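Local atomic coordinates of ATP-dependent DNA helicase PIF1 (Candida albicans, PDB entry 7OTJ), a protein that probably couples ATP hydrolysis to 5'-3' movement on single-stranded DNA, unwinding duplexes and G-quadruplexes to maintain nuclear and mitochondrial genomes. Residues A72-G77 against G114-K119; L148-K153 against V165-A170. All blocks are in the same frame, centred on the assembly; numbering follows the deposited sequence.

How the contacts relate
Contacts 1 and 2 lie side by side in the PIF1-like helicase region, their centres about 14 Å apart, and each brings one loop to neighbouring nucleotides of chain C: residues 72-77 in contact 1 meet DT4 and DT5, residues 148-153 in contact 2 meet DT2 and DT3. The backing segments join directly, with a probable hydrogen bond from Gly114 N to Phe168 O (2.9 Å) and the rings of His115 and Phe168 stacked. In contact 2 the side chain of Pro149 is about 13 Å from the tetrafluoroaluminate ion bound at the site of ATP hydrolysis.

Contact 1. Residues A72-G77 against G114-K119; sequences AGFGLG and GHLLNK. With nucleotides of chain C.
Phe74 and Leu116 make the apolar half of this contact. The leucine reaches the ring at its edge, near the ring plane, its CD1 lying 3.7 Å from CE2 of Phe74 and almost as near CD2. The CB bond of Leu116 runs alongside the loop rather than at it, and CG, anti to the backbone N (chi1 -173°), carries the branch from which CD1 reaches the ring; the two side chains slide past one another in opposite directions. Over the centre of one face of the same ring sits Ala72 CB, 3.7 Å above the plane, so the ring is packed from the end of helix 68-72 as well as from helix 114-128. Lys119 adds its CB, 4.3 Å from Phe74 CZ, in an oblique approach.

The polar half belongs to the far end of that lysine. Its chain is extended beyond CG and carries the ammonium group to the loop backbone, where NZ donates to Gly77 O at 2.9 Å. The angle at the oxygen is 132°, with the donor tilted 33° from the carbonyl plane. Gly79 O takes a second hydrogen bond from the same NZ, so one side chain ties down two carbonyls of the loop.

Both sets of interactions fall on the two ends of a type II' turn from Phe74 to Gly77, closed by a weak bond from Gly77 N to Phe74 O. On this turn Leu76 meets the DNA: its CD2 touches C5 of DT5 of chain C and C2 of DT4 of chain C, each at 3.7 Å.

In the fold, the loop links helix 68-72 to helix 81-90, whose Leu84 and Ile88 also pack on Phe74. The partner begins helix 114-128, the beta-alpha-beta crossover between adjacent parallel strands 103-107 and 138-143.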
ATOM      1  N   ALA A  72       1.431   0.162  15.388  1.00 51.31           N
ATOM      2  CA  ALA A  72       1.226   0.881  16.639  1.00 43.49           C
ATOM      3  C   ALA A  72       0.417   0.058  17.630  1.00 46.57           C
ATOM      4  O   ALA A  72       0.697   0.081  18.833  1.00 56.76           O
ATOM      5  CB  ALA A  72       0.543   2.219  16.366  1.00 46.68           C
ATOM      6  N   GLY A  73      -0.584  -0.672  17.150  1.00 45.72           N
ATOM      7  CA  GLY A  73      -1.581  -1.234  18.034  1.00 46.87           C
ATOM      8  C   GLY A  73      -2.776  -0.339  18.245  1.00 47.51           C
ATOM      9  O   GLY A  73      -3.587  -0.615  19.132  1.00 53.41           O
ATOM     10  N   PHE A  74      -2.925   0.700  17.420  1.00 52.70           N
ATOM     11  CA  PHE A  74      -3.944   1.726  17.608  1.00 57.67           C
ATOM     12  C   PHE A  74      -5.336   1.219  17.300  1.00 49.75           C
ATOM     13  O   PHE A  74      -6.321   1.771  17.800  1.00 54.77           O
ATOM     14  CB  PHE A  74      -3.705   2.877  16.633  1.00 69.09           C
ATOM     15  CG  PHE A  74      -2.760   3.896  17.108  1.00 59.06           C
ATOM     16  CD1 PHE A  74      -2.343   3.909  18.416  1.00 62.84           C
ATOM     17  CD2 PHE A  74      -2.300   4.864  16.237  1.00 55.41           C
ATOM     18  CE1 PHE A  74      -1.466   4.862  18.847  1.00 85.43           C
ATOM     19  CE2 PHE A  74      -1.434   5.820  16.662  1.00 60.48           C
ATOM     20  CZ  PHE A  74      -1.009   5.823  17.966  1.00 76.14           C
ATOM     21  N   GLY A  75      -5.437   0.228  16.428  1.00 50.28           N
ATOM     22  CA  GLY A  75      -6.661   0.082  15.682  1.00 61.61           C
ATOM     23  C   GLY A  75      -6.620   1.241  14.713  1.00 58.02           C
ATOM     24  O   GLY A  75      -5.648   1.387  13.966  1.00 52.40           O
ATOM     25  N   LEU A  76      -7.582   2.154  14.812  1.00 60.41           N
ATOM     26  CA  LEU A  76      -7.571   3.345  13.977  1.00 52.15           C
ATOM     27  C   LEU A  76      -6.915   4.536  14.657  1.00 63.47           C
ATOM     28  O   LEU A  76      -6.636   5.533  13.985  1.00 69.87           O
ATOM     29  CB  LEU A  76      -9.000   3.719  13.564  1.00 58.96           C
ATOM     30  CG  LEU A  76      -9.702   2.731  12.624  1.00 61.44           C
ATOM     31  CD1 LEU A  76     -11.093   3.217  12.273  1.00 52.14           C
ATOM     32  CD2 LEU A  76      -8.874   2.506  11.370  1.00 48.65           C
ATOM     33  N   GLY A  77      -6.643   4.447  15.958  1.00 62.53           N
ATOM     34  CA  GLY A  77      -5.987   5.512  16.687  1.00 57.87           C
ATOM     35  C   GLY A  77      -6.770   6.804  16.738  1.00 63.38           C
ATOM     36  O   GLY A  77      -6.196   7.884  16.561  1.00 60.36           O
ATOM     37  N   GLY A 114      -0.468  14.266  10.138  1.00 56.17           N
ATOM     38  CA  GLY A 114       0.371  14.855  11.166  1.00 46.79           C
ATOM     39  C   GLY A 114      -0.200  14.713  12.561  1.00 51.09           C
ATOM     40  O   GLY A 114       0.549  14.667  13.539  1.00 50.15           O
ATOM     41  N   HIS A 115      -1.525  14.652  12.680  1.00 51.75           N
ATOM     42  CA  HIS A 115      -2.113  14.406  13.991  1.00 51.09           C
ATOM     43  C   HIS A 115      -1.853  12.975  14.432  1.00 58.43           C
ATOM     44  O   HIS A 115      -1.597  12.720  15.615  1.00 55.56           O
ATOM     45  CB  HIS A 115      -3.611  14.699  13.975  1.00 48.14           C
ATOM     46  CG  HIS A 115      -3.939  16.120  13.649  1.00 56.92           C
ATOM     47  ND1 HIS A 115      -3.539  17.177  14.439  1.00 57.89           N
ATOM     48  CD2 HIS A 115      -4.629  16.662  12.617  1.00 64.74           C
ATOM     49  CE1 HIS A 115      -3.971  18.307  13.910  1.00 62.55           C
ATOM     50  NE2 HIS A 115      -4.634  18.022  12.803  1.00 71.58           N
ATOM     51  N   LEU A 116      -1.887  12.028  13.491  1.00 55.19           N
ATOM     52  CA  LEU A 116      -1.514  10.663  13.837  1.00 53.92           C
ATOM     53  C   LEU A 116      -0.061  10.604  14.283  1.00 54.09           C
ATOM     54  O   LEU A 116       0.272   9.926  15.263  1.00 52.62           O
ATOM     55  CB  LEU A 116      -1.737   9.739  12.642  1.00 42.49           C
ATOM     56  CG  LEU A 116      -1.550   8.252  12.927  1.00 44.67           C
ATOM     57  CD1 LEU A 116      -2.734   7.708  13.712  1.00 43.36           C
ATOM     58  CD2 LEU A 116      -1.353   7.482  11.633  1.00 43.06           C
ATOM     59  N   LEU A 117       0.812  11.335  13.589  1.00 48.12           N
ATOM     60  CA  LEU A 117       2.231  11.308  13.912  1.00 51.77           C
ATOM     61  C   LEU A 117       2.502  11.894  15.294  1.00 49.70           C
ATOM     62  O   LEU A 117       3.409  11.434  15.997  1.00 45.31           O
ATOM     63  CB  LEU A 117       3.016  12.053  12.835  1.00 50.75           C
ATOM     64  CG  LEU A 117       4.510  11.753  12.833  1.00 52.26           C
ATOM     65  CD1 LEU A 117       4.766  10.299  12.429  1.00 39.06           C
ATOM     66  CD2 LEU A 117       5.262  12.732  11.938  1.00 48.79           C
ATOM     67  N   ASN A 118       1.737  12.919  15.690  1.00 54.06           N
ATOM     68  CA  ASN A 118       1.888  13.505  17.021  1.00 47.78           C
ATOM     69  C   ASN A 118       1.462  12.530  18.114  1.00 48.74           C
ATOM     70  O   ASN A 118       2.084  12.477  19.183  1.00 56.96           O
ATOM     71  CB  ASN A 118       1.081  14.801  17.120  1.00 46.58           C
ATOM     72  CG  ASN A 118       1.780  15.981  16.458  1.00 48.53           C
ATOM     73  OD1 ASN A 118       2.997  15.981  16.297  1.00 55.02           O
ATOM     74  ND2 ASN A 118       1.009  17.001  16.088  1.00 47.98           N
ATOM     75  N   LYS A 119       0.408  11.748  17.864  1.00 45.38           N
ATOM     76  CA  LYS A 119       0.022  10.702  18.805  1.00 47.76           C
ATOM     77  C   LYS A 119       1.104   9.635  18.900  1.00 51.38           C
ATOM     78  O   LYS A 119       1.494   9.224  19.997  1.00 52.26           O
ATOM     79  CB  LYS A 119      -1.309  10.072  18.389  1.00 50.73           C
ATOM     80  CG  LYS A 119      -2.498  11.020  18.413  1.00 59.44           C
ATOM     81  CD  LYS A 119      -3.783  10.305  18.021  1.00 48.29           C
ATOM     82  CE  LYS A 119      -5.000  11.143  18.356  1.00 53.65           C
ATOM     83  NZ  LYS A 119      -6.261  10.426  18.029  1.00 66.18           N
TER
ATOM     84  P    DT C   5      -4.956  -1.404   8.656  1.00 47.72           P
ATOM     85  OP1  DT C   5      -3.741  -2.169   9.032  1.00 49.65           O
ATOM     86  OP2  DT C   5      -5.789  -1.861   7.517  1.00 54.68           O
ATOM     87  O5'  DT C   5      -5.840  -1.276   9.982  1.00 53.42           O
ATOM     88  C5'  DT C   5      -5.199  -1.043  11.233  1.00 51.30           C
ATOM     89  C4'  DT C   5      -5.765  -1.949  12.316  1.00 51.85           C
ATOM     90  O4'  DT C   5      -7.098  -1.505  12.666  1.00 55.46           O
ATOM     91  C3'  DT C   5      -5.888  -3.421  11.934  1.00 51.65           C
ATOM     92  O3'  DT C   5      -5.563  -4.251  13.050  1.00 68.44           O
ATOM     93  C2'  DT C   5      -7.360  -3.560  11.530  1.00 50.89           C
ATOM     94  C1'  DT C   5      -8.049  -2.517  12.400  1.00 48.79           C
ATOM     95  N1   DT C   5      -9.217  -1.877  11.749  1.00 50.49           N
ATOM     96  C2   DT C   5     -10.442  -1.902  12.377  1.00 56.13           C
ATOM     97  O2   DT C   5     -10.634  -2.437  13.452  1.00 61.52           O
ATOM     98  N3   DT C   5     -11.449  -1.274  11.694  1.00 58.09           N
ATOM     99  C4   DT C   5     -11.354  -0.631  10.471  1.00 57.26           C
ATOM    100  O4   DT C   5     -12.317  -0.095   9.936  1.00 58.67           O
ATOM    101  C5   DT C   5     -10.043  -0.637   9.871  1.00 57.14           C
ATOM    102  C7   DT C   5      -9.818   0.031   8.544  1.00 50.82           C
ATOM    103  C6   DT C   5      -9.049  -1.248  10.535  1.00 52.87           C
ATOM    104  P    DT C   4      -5.523   0.767   3.401  1.00 52.73           P
ATOM    105  OP1  DT C   4      -4.311  -0.045   3.134  1.00 44.71           O
ATOM    106  OP2  DT C   4      -6.864   0.272   3.022  1.00 51.47           O
ATOM    107  O5'  DT C   4      -5.509   1.103   4.965  1.00 51.97           O
ATOM    108  C5'  DT C   4      -4.303   1.542   5.564  1.00 45.44           C
ATOM    109  C4'  DT C   4      -4.529   2.018   6.987  1.00 47.83           C
ATOM    110  O4'  DT C   4      -5.298   3.239   6.985  1.00 53.51           O
ATOM    111  C3'  DT C   4      -5.318   1.067   7.861  1.00 43.48           C
ATOM    112  O3'  DT C   4      -4.450   0.095   8.386  1.00 48.86           O
ATOM    113  C2'  DT C   4      -5.842   2.004   8.948  1.00 44.50           C
ATOM    114  C1'  DT C   4      -6.072   3.307   8.172  1.00 51.65           C
ATOM    115  N1   DT C   4      -7.514   3.554   7.809  1.00 54.18           N
ATOM    116  C2   DT C   4      -8.183   4.581   8.425  1.00 52.05           C
ATOM    117  O2   DT C   4      -7.667   5.308   9.250  1.00 64.72           O
ATOM    118  N3   DT C   4      -9.487   4.734   8.040  1.00 59.87           N
ATOM    119  C4   DT C   4     -10.181   3.976   7.119  1.00 60.86           C
ATOM    120  O4   DT C   4     -11.353   4.194   6.845  1.00 62.93           O
ATOM    121  C5   DT C   4      -9.429   2.912   6.503  1.00 62.83           C
ATOM    122  C7   DT C   4     -10.083   2.027   5.483  1.00 53.54           C
ATOM    123  C6   DT C   4      -8.143   2.751   6.870  1.00 60.86           C
TER

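Contact 2. Residues L148-K153 against V165-A170; sequences LPPVVK and VEVFFA. With nucleotides of chain C.
Phe169 meets Pro149 and Pro150 through CD2, CE2 and CZ, both prolines approaching the ring obliquely. From CB the chain turns to place CG anti to the carbonyl carbon (chi1 -71°). Next outward, CD2 lies 4.0 Å from Pro150 CD, the two side chains crossing at about a right angle. Further out CE2 comes to 3.5 Å from Pro149 CB, and at the tip CZ is still 3.8 Å from that CB. One face of the ring is taken by Val167 CG1, 3.8 Å above the plane and offset toward the rim, while His502 meets Phe169 edge-to-face.

Val167 also uses its other branch: CG2 packs against Val152 CG1 at 3.8 Å. The same Val152 methyl touches Glu166 CG at 3.7 Å, so the aliphatic part of the glutamate extends the apolar patch. Val151 points away from this interface, and its CG1 comes 3.4 Å from C2 of DT2 of chain C.

The segments run roughly antiparallel, 152° apart, with apolar side-chain packing and no hydrogen bond between them. Around the buried Pro149, Pro150 and Phe169 the contact probably depends on fit and exclusion of water rather than on directional bonds, whereas the Val152-Glu166 end is nearer solvent; together they back the DNA-facing loop with an apolar surface.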
ATOM      1  N   LEU A 148      -0.140  11.622  -2.980  1.00 38.27           N
ATOM      2  CA  LEU A 148      -1.446  11.752  -2.341  1.00 46.02           C
ATOM      3  C   LEU A 148      -1.324  12.256  -0.901  1.00 44.19           C
ATOM      4  O   LEU A 148      -0.463  11.779  -0.151  1.00 46.47           O
ATOM      5  CB  LEU A 148      -2.180  10.413  -2.392  1.00 42.36           C
ATOM      6  CG  LEU A 148      -2.737  10.159  -3.800  1.00 45.62           C
ATOM      7  CD1 LEU A 148      -3.116   8.705  -4.040  1.00 39.28           C
ATOM      8  CD2 LEU A 148      -3.931  11.073  -4.049  1.00 41.43           C
ATOM      9  N   PRO A 149      -2.144  13.224  -0.493  1.00 40.48           N
ATOM     10  CA  PRO A 149      -2.117  13.714   0.888  1.00 48.11           C
ATOM     11  C   PRO A 149      -2.822  12.743   1.816  1.00 46.96           C
ATOM     12  O   PRO A 149      -3.404  11.753   1.349  1.00 52.63           O
ATOM     13  CB  PRO A 149      -2.879  15.044   0.788  1.00 49.40           C
ATOM     14  CG  PRO A 149      -3.873  14.791  -0.291  1.00 45.12           C
ATOM     15  CD  PRO A 149      -3.135  13.949  -1.305  1.00 49.56           C
ATOM     16  N   PRO A 150      -2.768  12.964   3.132  1.00 50.35           N
ATOM     17  CA  PRO A 150      -3.545  12.115   4.048  1.00 56.10           C
ATOM     18  C   PRO A 150      -5.030  12.156   3.716  1.00 43.00           C
ATOM     19  O   PRO A 150      -5.571  13.200   3.351  1.00 54.18           O
ATOM     20  CB  PRO A 150      -3.264  12.726   5.428  1.00 42.17           C
ATOM     21  CG  PRO A 150      -2.015  13.492   5.266  1.00 42.98           C
ATOM     22  CD  PRO A 150      -1.993  13.987   3.855  1.00 52.19           C
ATOM     23  N   VAL A 151      -5.697  11.024   3.890  1.00 43.11           N
ATOM     24  CA  VAL A 151      -7.115  10.925   3.563  1.00 60.25           C
ATOM     25  C   VAL A 151      -7.935  11.633   4.635  1.00 64.60           C
ATOM     26  O   VAL A 151      -7.771  11.373   5.833  1.00 62.14           O
ATOM     27  CB  VAL A 151      -7.537   9.456   3.405  1.00 62.85           C
ATOM     28  CG1 VAL A 151      -9.046   9.359   3.220  1.00 48.14           C
ATOM     29  CG2 VAL A 151      -6.810   8.825   2.216  1.00 46.18           C
ATOM     30  N   VAL A 152      -8.803  12.545   4.205  1.00 64.95           N
ATOM     31  CA  VAL A 152      -9.709  13.253   5.099  1.00 80.17           C
ATOM     32  C   VAL A 152     -11.147  12.828   4.791  1.00 77.62           C
ATOM     33  O   VAL A 152     -11.419  12.141   3.808  1.00 90.80           O
ATOM     34  CB  VAL A 152      -9.548  14.786   5.003  1.00 76.20           C
ATOM     35  CG1 VAL A 152      -8.309  15.240   5.765  1.00 66.96           C
ATOM     36  CG2 VAL A 152      -9.486  15.238   3.540  1.00 67.41           C
ATOM     37  N   LYS A 153     -12.072  13.250   5.653  1.00 85.43           N
ATOM     38  CA  LYS A 153     -13.490  12.878   5.548  1.00 87.76           C
ATOM     39  C   LYS A 153     -14.090  13.177   4.170  1.00 78.67           C
ATOM     40  O   LYS A 153     -14.564  14.283   3.906  1.00 78.14           O
ATOM     41  CB  LYS A 153     -14.304  13.597   6.631  1.00 96.21           C
ATOM     42  CG  LYS A 153     -15.796  13.275   6.626  1.00101.68           C
ATOM     43  CD  LYS A 153     -16.568  14.253   7.501  1.00 86.91           C
ATOM     44  CE  LYS A 153     -16.442  15.676   6.978  1.00 89.99           C
ATOM     45  NZ  LYS A 153     -17.099  16.664   7.880  1.00113.60           N
ATOM     46  N   VAL A 165      -7.331  24.384   7.829  1.00 90.90           N
ATOM     47  CA  VAL A 165      -7.366  23.292   6.865  1.00101.86           C
ATOM     48  C   VAL A 165      -7.397  21.949   7.590  1.00106.71           C
ATOM     49  O   VAL A 165      -6.536  21.670   8.427  1.00121.23           O
ATOM     50  CB  VAL A 165      -6.167  23.363   5.898  1.00 96.60           C
ATOM     51  CG1 VAL A 165      -6.231  22.230   4.886  1.00 94.51           C
ATOM     52  CG2 VAL A 165      -6.125  24.714   5.192  1.00 91.30           C
ATOM     53  N   GLU A 166      -8.401  21.124   7.272  1.00 96.56           N
ATOM     54  CA  GLU A 166      -8.497  19.797   7.878  1.00 95.44           C
ATOM     55  C   GLU A 166      -7.278  18.942   7.539  1.00 94.44           C
ATOM     56  O   GLU A 166      -6.800  18.168   8.379  1.00 85.15           O
ATOM     57  CB  GLU A 166      -9.788  19.103   7.432  1.00 81.75           C
ATOM     58  CG  GLU A 166      -9.994  17.708   8.016  1.00 71.77           C
ATOM     59  CD  GLU A 166     -10.295  17.725   9.505  1.00 88.34           C
ATOM     60  OE1 GLU A 166     -11.343  18.280   9.897  1.00 97.43           O
ATOM     61  OE2 GLU A 166      -9.483  17.183  10.286  1.00 95.65           O
ATOM     62  N   VAL A 167      -6.757  19.077   6.320  1.00 89.31           N
ATOM     63  CA  VAL A 167      -5.610  18.287   5.880  1.00 81.70           C
ATOM     64  C   VAL A 167      -4.379  18.781   6.635  1.00 80.60           C
ATOM     65  O   VAL A 167      -3.946  19.925   6.466  1.00 72.47           O
ATOM     66  CB  VAL A 167      -5.408  18.376   4.361  1.00 68.19           C
ATOM     67  CG1 VAL A 167      -4.263  17.483   3.924  1.00 55.78           C
ATOM     68  CG2 VAL A 167      -6.684  17.991   3.630  1.00 89.89           C
ATOM     69  N   PHE A 168      -3.839  17.926   7.499  1.00 61.78           N
ATOM     70  CA  PHE A 168      -2.688  18.238   8.342  1.00 61.64           C
ATOM     71  C   PHE A 168      -1.524  17.362   7.885  1.00 51.64           C
ATOM     72  O   PHE A 168      -1.450  16.182   8.239  1.00 46.38           O
ATOM     73  CB  PHE A 168      -3.028  18.020   9.813  1.00 63.97           C
ATOM     74  CG  PHE A 168      -2.050  18.638  10.757  1.00 54.74           C
ATOM     75  CD1 PHE A 168      -1.819  20.005  10.738  1.00 57.08           C
ATOM     76  CD2 PHE A 168      -1.369  17.858  11.677  1.00 64.69           C
ATOM     77  CE1 PHE A 168      -0.915  20.580  11.615  1.00 58.56           C
ATOM     78  CE2 PHE A 168      -0.468  18.429  12.557  1.00 51.16           C
ATOM     79  CZ  PHE A 168      -0.242  19.788  12.525  1.00 52.44           C
ATOM     80  N   PHE A 169      -0.644  17.922   7.056  1.00 47.64           N
ATOM     81  CA  PHE A 169       0.452  17.134   6.509  1.00 51.01           C
ATOM     82  C   PHE A 169       1.442  16.732   7.603  1.00 48.39           C
ATOM     83  O   PHE A 169       1.525  17.349   8.671  1.00 48.94           O
ATOM     84  CB  PHE A 169       1.175  17.909   5.404  1.00 49.48           C
ATOM     85  CG  PHE A 169       0.382  18.045   4.136  1.00 46.96           C
ATOM     86  CD1 PHE A 169      -0.402  19.165   3.912  1.00 48.98           C
ATOM     87  CD2 PHE A 169       0.421  17.055   3.165  1.00 54.32           C
ATOM     88  CE1 PHE A 169      -1.137  19.297   2.742  1.00 61.29           C
ATOM     89  CE2 PHE A 169      -0.315  17.184   1.990  1.00 47.31           C
ATOM     90  CZ  PHE A 169      -1.092  18.303   1.782  1.00 46.80           C
ATOM     91  N   ALA A 170       2.233  15.699   7.303  1.00 44.77           N
ATOM     92  CA  ALA A 170       3.161  15.176   8.299  1.00 44.69           C
ATOM     93  C   ALA A 170       4.225  16.204   8.656  1.00 47.48           C
ATOM     94  O   ALA A 170       4.615  16.313   9.825  1.00 41.90           O
ATOM     95  CB  ALA A 170       3.814  13.892   7.788  1.00 39.37           C
TER
ATOM     96  P    DT C   3      -9.098   3.241  -1.005  1.00 55.63           P
ATOM     97  OP1  DT C   3      -8.456   2.297  -1.954  1.00 49.90           O
ATOM     98  OP2  DT C   3     -10.505   3.030  -0.590  1.00 56.61           O
ATOM     99  O5'  DT C   3      -8.204   3.346   0.323  1.00 57.84           O
ATOM    100  C5'  DT C   3      -6.827   3.683   0.218  1.00 53.60           C
ATOM    101  C4'  DT C   3      -6.238   4.110   1.560  1.00 54.41           C
ATOM    102  O4'  DT C   3      -6.870   5.325   2.009  1.00 62.65           O
ATOM    103  C3'  DT C   3      -6.416   3.124   2.698  1.00 54.98           C
ATOM    104  O3'  DT C   3      -5.343   2.199   2.697  1.00 47.27           O
ATOM    105  C2'  DT C   3      -6.371   4.021   3.937  1.00 56.62           C
ATOM    106  C1'  DT C   3      -6.939   5.344   3.426  1.00 64.12           C
ATOM    107  N1   DT C   3      -8.352   5.588   3.814  1.00 67.80           N
ATOM    108  C2   DT C   3      -8.624   6.296   4.958  1.00 66.92           C
ATOM    109  O2   DT C   3      -7.757   6.725   5.695  1.00 60.18           O
ATOM    110  N3   DT C   3      -9.960   6.482   5.212  1.00 67.37           N
ATOM    111  C4   DT C   3     -11.028   6.041   4.439  1.00 68.84           C
ATOM    112  O4   DT C   3     -12.200   6.251   4.744  1.00 69.44           O
ATOM    113  C5   DT C   3     -10.666   5.309   3.248  1.00 73.19           C
ATOM    114  C7   DT C   3     -11.732   4.778   2.331  1.00 65.44           C
ATOM    115  C6   DT C   3      -9.363   5.127   2.995  1.00 72.19           C
ATOM    116  P    DT C   2     -14.160   6.368  -2.446  1.00 59.82           P
ATOM    117  OP1  DT C   2     -14.476   5.966  -3.835  1.00 71.41           O
ATOM    118  OP2  DT C   2     -15.036   5.953  -1.327  1.00 68.46           O
ATOM    119  O5'  DT C   2     -12.665   5.890  -2.139  1.00 60.58           O
ATOM    120  C5'  DT C   2     -11.653   6.027  -3.134  1.00 60.57           C
ATOM    121  C4'  DT C   2     -10.339   6.480  -2.522  1.00 51.42           C
ATOM    122  O4'  DT C   2     -10.449   7.864  -2.141  1.00 59.91           O
ATOM    123  C3'  DT C   2      -9.924   5.712  -1.277  1.00 51.83           C
ATOM    124  O3'  DT C   2      -8.999   4.708  -1.644  1.00 49.80           O
ATOM    125  C2'  DT C   2      -9.274   6.765  -0.373  1.00 52.62           C
ATOM    126  C1'  DT C   2      -9.832   8.094  -0.884  1.00 61.82           C
ATOM    127  N1   DT C   2     -10.839   8.731   0.025  1.00 52.67           N
ATOM    128  C2   DT C   2     -10.714  10.069   0.331  1.00 61.84           C
ATOM    129  O2   DT C   2      -9.802  10.767  -0.081  1.00 63.43           O
ATOM    130  N3   DT C   2     -11.692  10.562   1.156  1.00 54.52           N
ATOM    131  C4   DT C   2     -12.766   9.870   1.681  1.00 56.24           C
ATOM    132  O4   DT C   2     -13.594  10.404   2.415  1.00 61.04           O
ATOM    133  C5   DT C   2     -12.845   8.476   1.309  1.00 56.10           C
ATOM    134  C7   DT C   2     -13.971   7.624   1.819  1.00 61.11           C
ATOM    135  C6   DT C   2     -11.892   7.981   0.505  1.00 54.35           C
TER